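Local coordinates for protein voltage-sensor containing phosphatase (Ciona intestinalis, PDB 3V0D) that probably removes phosphate from membrane phosphoinositides under the control of a voltage sensor, through a PTEN-like pair of phosphatase and C2 domains, at residues 135-138 against 139-143; 96-100 against 101-105. The protein carries 1 engineered substitution. All coordinates share one frame; numbering follows the deposited sequence.

Interaction 1 (135-138 against 139-143)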
loop_
_atom_site.group_PDB
_atom_site.type_symbol
_atom_site.label_atom_id
_atom_site.label_comp_id
_atom_site.label_asym_id
_atom_site.label_seq_id
_atom_site.Cartn_x
_atom_site.Cartn_y
_atom_site.Cartn_z
ATOM N N THR A 135 -3.048 -1.736 6.167
ATOM C CA THR A 135 -1.623 -1.444 6.229
ATOM C C THR A 135 -1.308 -0.807 7.590
ATOM O O THR A 135 -0.330 -1.182 8.263
ATOM C CB THR A 135 -1.212 -0.468 5.099
ATOM O OG1 THR A 135 -1.622 -0.975 3.827
ATOM C CG2 THR A 135 0.265 -0.237 5.062
ATOM N N LEU A 136 -2.104 0.190 7.990
ATOM C CA LEU A 136 -1.834 0.884 9.246
ATOM C C LEU A 136 -2.290 0.093 10.469
ATOM O O LEU A 136 -1.605 0.129 11.489
ATOM C CB LEU A 136 -2.390 2.312 9.231
ATOM C CG LEU A 136 -1.435 3.356 8.614
ATOM C CD1 LEU A 136 -1.140 3.062 7.136
ATOM C CD2 LEU A 136 -1.954 4.752 8.810
ATOM N N VAL A 137 -3.430 -0.588 10.380
ATOM C CA VAL A 137 -3.862 -1.398 11.506
ATOM C C VAL A 137 -2.828 -2.490 11.792
ATOM O O VAL A 137 -2.469 -2.745 12.947
ATOM C CB VAL A 137 -5.264 -2.017 11.294
ATOM C CG1 VAL A 137 -5.554 -3.078 12.352
ATOM C CG2 VAL A 137 -6.344 -0.967 11.305
ATOM N N SER A 138 -2.352 -3.168 10.739
ATOM C CA SER A 138 -1.395 -4.251 10.944
ATOM C C SER A 138 -0.090 -3.720 11.511
ATOM O O SER A 138 0.512 -4.335 12.381
ATOM C CB SER A 138 -1.153 -5.007 9.631
ATOM O OG SER A 138 -2.344 -5.598 9.153
ATOM N N SER A 139 0.352 -2.559 11.027
ATOM C CA SER A 139 1.561 -1.949 11.579
ATOM C C SER A 139 1.351 -1.617 13.064
ATOM O O SER A 139 2.258 -1.847 13.880
ATOM C CB SER A 139 1.927 -0.690 10.784
ATOM O OG SER A 139 2.275 -1.006 9.446
ATOM N N TRP A 140 0.195 -1.049 13.408
ATOM C CA TRP A 140 -0.088 -0.754 14.823
ATOM C C TRP A 140 -0.053 -2.007 15.686
ATOM O O TRP A 140 0.491 -1.987 16.778
ATOM C CB TRP A 140 -1.420 -0.013 14.970
ATOM C CG TRP A 140 -1.787 0.110 16.407
ATOM C CD1 TRP A 140 -2.758 -0.606 17.075
ATOM C CD2 TRP A 140 -1.122 0.887 17.394
ATOM N NE1 TRP A 140 -2.749 -0.293 18.409
ATOM C CE2 TRP A 140 -1.742 0.607 18.633
ATOM C CE3 TRP A 140 -0.062 1.788 17.357
ATOM C CZ2 TRP A 140 -1.332 1.198 19.821
ATOM C CZ3 TRP A 140 0.350 2.373 18.543
ATOM C CH2 TRP A 140 -0.291 2.081 19.752
ATOM N N LEU A 141 -0.643 -3.102 15.195
ATOM C CA LEU A 141 -0.665 -4.330 15.971
ATOM C C LEU A 141 0.725 -4.879 16.219
ATOM O O LEU A 141 0.979 -5.447 17.283
ATOM C CB LEU A 141 -1.560 -5.367 15.302
ATOM C CG LEU A 141 -3.029 -4.999 15.265
ATOM C CD1 LEU A 141 -3.794 -5.969 14.366
ATOM C CD2 LEU A 141 -3.631 -4.886 16.694
ATOM N N LEU A 142 1.632 -4.699 15.256
ATOM C CA LEU A 142 3.037 -5.028 15.452
ATOM C C LEU A 142 3.651 -4.120 16.515
ATOM O O LEU A 142 4.363 -4.577 17.415
ATOM C CB LEU A 142 3.831 -4.862 14.156
ATOM C CG LEU A 142 3.618 -5.901 13.080
ATOM C CD1 LEU A 142 4.322 -5.479 11.794
ATOM C CD2 LEU A 142 4.080 -7.283 13.552
ATOM N N GLU A 143 3.417 -2.814 16.398
ATOM C CA GLU A 143 3.960 -1.866 17.395
ATOM C C GLU A 143 3.480 -2.216 18.803
ATOM O O GLU A 143 4.251 -2.145 19.764
ATOM C CB GLU A 143 3.539 -0.441 17.051
ATOM C CG GLU A 143 4.030 0.559 18.110
ATOM C CD GLU A 143 5.539 0.573 18.302
ATOM O OE1 GLU A 143 6.003 1.008 19.391
ATOM O OE2 GLU A 143 6.260 0.145 17.383
#

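Interaction 2 (96-100 against 101-105)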
loop_
_atom_site.group_PDB
_atom_site.type_symbol
_atom_site.label_atom_id
_atom_site.label_comp_id
_atom_site.label_asym_id
_atom_site.label_seq_id
_atom_site.Cartn_x
_atom_site.Cartn_y
_atom_site.Cartn_z
ATOM N N ASN A 96 -2.439 2.262 -2.798
ATOM C CA ASN A 96 -1.052 2.643 -2.656
ATOM C C ASN A 96 -0.664 2.647 -1.169
ATOM O O ASN A 96 -1.392 2.112 -0.329
ATOM C CB ASN A 96 -0.801 3.984 -3.373
ATOM C CG ASN A 96 -0.835 3.805 -4.884
ATOM O OD1 ASN A 96 0.163 3.398 -5.487
ATOM N ND2 ASN A 96 -1.967 4.078 -5.508
ATOM N N VAL A 97 0.508 3.192 -0.852
ATOM C CA VAL A 97 1.102 3.086 0.478
ATOM C C VAL A 97 1.448 4.456 1.009
ATOM O O VAL A 97 1.695 5.391 0.246
ATOM C CB VAL A 97 2.380 2.181 0.481
ATOM C CG1 VAL A 97 2.003 0.723 0.234
ATOM C CG2 VAL A 97 3.427 2.682 -0.496
ATOM N N PRO A 98 1.534 4.581 2.344
ATOM C CA PRO A 98 2.111 5.794 2.932
ATOM C C PRO A 98 3.628 5.798 2.697
ATOM O O PRO A 98 4.252 4.745 2.552
ATOM C CB PRO A 98 1.835 5.593 4.427
ATOM C CG PRO A 98 1.920 4.107 4.620
ATOM C CD PRO A 98 1.263 3.539 3.362
ATOM N N THR A 99 4.218 6.985 2.752
ATOM C CA THR A 99 5.668 7.026 2.863
ATOM C C THR A 99 6.073 6.408 4.209
ATOM O O THR A 99 5.286 6.414 5.170
ATOM C CB THR A 99 6.224 8.446 2.750
ATOM O OG1 THR A 99 5.748 9.214 3.865
ATOM C CG2 THR A 99 5.875 9.087 1.419
ATOM N N LEU A 100 7.310 5.921 4.304
ATOM C CA LEU A 100 7.769 5.413 5.600
ATOM C C LEU A 100 7.813 6.516 6.629
ATOM O O LEU A 100 7.450 6.277 7.786
ATOM C CB LEU A 100 9.090 4.642 5.512
ATOM C CG LEU A 100 9.024 3.291 4.790
ATOM C CD1 LEU A 100 10.405 2.650 4.814
ATOM C CD2 LEU A 100 7.992 2.348 5.397
ATOM N N VAL A 101 8.204 7.730 6.230
ATOM C CA VAL A 101 8.144 8.853 7.163
ATOM C C VAL A 101 6.727 9.011 7.702
ATOM O O VAL A 101 6.517 9.171 8.915
ATOM C CB VAL A 101 8.656 10.129 6.498
ATOM C CG1 VAL A 101 8.265 11.370 7.293
ATOM C CG2 VAL A 101 10.156 10.055 6.320
ATOM N N ASP A 102 5.727 9.013 6.819
ATOM C CA ASP A 102 4.355 9.176 7.275
ATOM C C ASP A 102 3.865 8.012 8.114
ATOM O O ASP A 102 3.108 8.200 9.068
ATOM C CB ASP A 102 3.395 9.377 6.113
ATOM C CG ASP A 102 3.492 10.764 5.479
ATOM O OD1 ASP A 102 4.281 11.583 5.940
ATOM O OD2 ASP A 102 2.761 11.021 4.508
ATOM N N LEU A 103 4.276 6.790 7.772
ATOM C CA LEU A 103 3.903 5.637 8.572
ATOM C C LEU A 103 4.473 5.751 9.992
ATOM O O LEU A 103 3.743 5.510 10.972
ATOM C CB LEU A 103 4.374 4.358 7.889
ATOM C CG LEU A 103 3.993 3.037 8.580
ATOM C CD1 LEU A 103 2.496 2.901 8.787
ATOM C CD2 LEU A 103 4.551 1.863 7.784
ATOM N N LEU A 104 5.748 6.124 10.110
ATOM C CA LEU A 104 6.334 6.236 11.442
ATOM C C LEU A 104 5.705 7.394 12.229
ATOM O O LEU A 104 5.559 7.296 13.447
ATOM C CB LEU A 104 7.837 6.393 11.370
ATOM C CG LEU A 104 8.606 5.208 10.836
ATOM C CD1 LEU A 104 10.105 5.421 10.966
ATOM C CD2 LEU A 104 8.204 3.879 11.410
ATOM N N LYS A 105 5.348 8.476 11.542
ATOM C CA LYS A 105 4.673 9.600 12.209
ATOM C C LYS A 105 3.318 9.174 12.742
ATOM O O LYS A 105 2.947 9.518 13.865
ATOM C CB LYS A 105 4.568 10.771 11.240
ATOM C CG LYS A 105 4.128 12.083 11.833
ATOM C CD LYS A 105 4.120 13.160 10.733
ATOM C CE LYS A 105 3.669 14.522 11.248
ATOM N NZ LYS A 105 2.260 14.526 11.744
HETATM O O HOH W 1 1.901 9.049 2.726
HETATM O O HOH W 2 6.661 11.800 3.589
#

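Interaction 1 (135-138 against 139-143)
Ser139 binds the carbonyl of Thr135 twice, one helical turn back. Its OG donates to Thr135 O at 2.9 Å, while its backbone N reaches the same oxygen at 3.2 Å with an N-H...O angle of 154°. The two donors come from opposite faces of the carbonyl plane. With chi1 at -65° the hydroxyl is folded back beside its own backbone N, which brings OG over the preceding turn and satisfies a buried polar group inside the helix. Three further rungs of the alpha-helical ladder follow: Trp140 N to Leu136 O and Leu141 N to Val137 O, both 2.9 Å, and Leu142 N to Ser138 O, 3.1 Å. The branched side chains of Val137 and Leu141, four residues apart, lie side by side and point the same way, with Val137 CG1 3.9 Å from Leu141 CD1. Leu141 CG also rests 3.3 Å from Val137 O, the acceptor of its own amide.

Helix 131-143 packs against three other helices and, at Val137 and Leu141, against loops: Trp140 lays its large side chain against Ala110 and Met114 of helix 100-115, Leu142 meets Val182 of helix 176-191, and Val137 and Ser138 touch Phe157 of helix 150-161. Small Ser138 suits a close helix approach, and its OG is bonded to Gly134 O. The chemistry is that of the helix that grows out of the phosphate-binding P-loop of the PTP family (signature HCxxGxxR, its cysteine replaced here by an engineered serine): apolar groups face its neighbours, and the serines bury their hydroxyls by returning them to backbone carbonyls.

Interaction 2 (96-100 against 101-105)
The backbone turns from the extended Thr99 (psi 157°) into helix 100-115, where Leu103 N bonds Thr99 O at 2.8 Å and Leu104 N bonds Leu100 O at 2.9 Å. Thr99 is the N-cap: its OG1 accepts from Asp102 N at 3.0 Å, with an N-H...O angle of 158°. A chi1 of 64° sets OG1 between the backbone N and the carbonyl carbon, facing the first turn of the helix. Asp102 passes obliquely beside Thr99, its CG 3.2 Å from OG1. A water accepts from Thr99 N and donates to Asp102 OD2 at 2.8 Å, standing in for the direct bond of a classical capping box; a second water bonds Thr99 OG1 and, weakly, Asp102 OD1. Pro98 CG lies 4.1 Å from Leu103 CB, both residues facing helix 131-143. Proline suits the place because its ring fixes phi near the extended value and its nitrogen has no N-H needing an acceptor. Leu100, its CD2 4.2 Å from Leu103 CD2, turns toward the C2 side, touching Asn295, while Asp269 accepts from its N. Polar Thr99 and Asp102 thus close the helix start, where an acidic side chain probably interacts favourably with the helix dipole.

How the interactions relate
Interaction 2 opens helix 100-115 and interaction 1 runs to the end of helix 131-143; both belong to the phosphatase domain, their centres about 12 Å apart. They meet directly: Leu103 CD1 packs 4.0 Å from Leu136 CG and equally near Ser139 OG, and Pro98 CG lies 4.1 Å from Leu136 CD1. Interaction 1 is wholly buried, and its polar groups are satisfied within the helix itself. Interaction 2 is only partly buried, and combines capping with solvent at a helix start while its apolar side joins the core. Both lean on helix 176-191; helix 150-161 lies beside interaction 1, the C2 domain beside interaction 2.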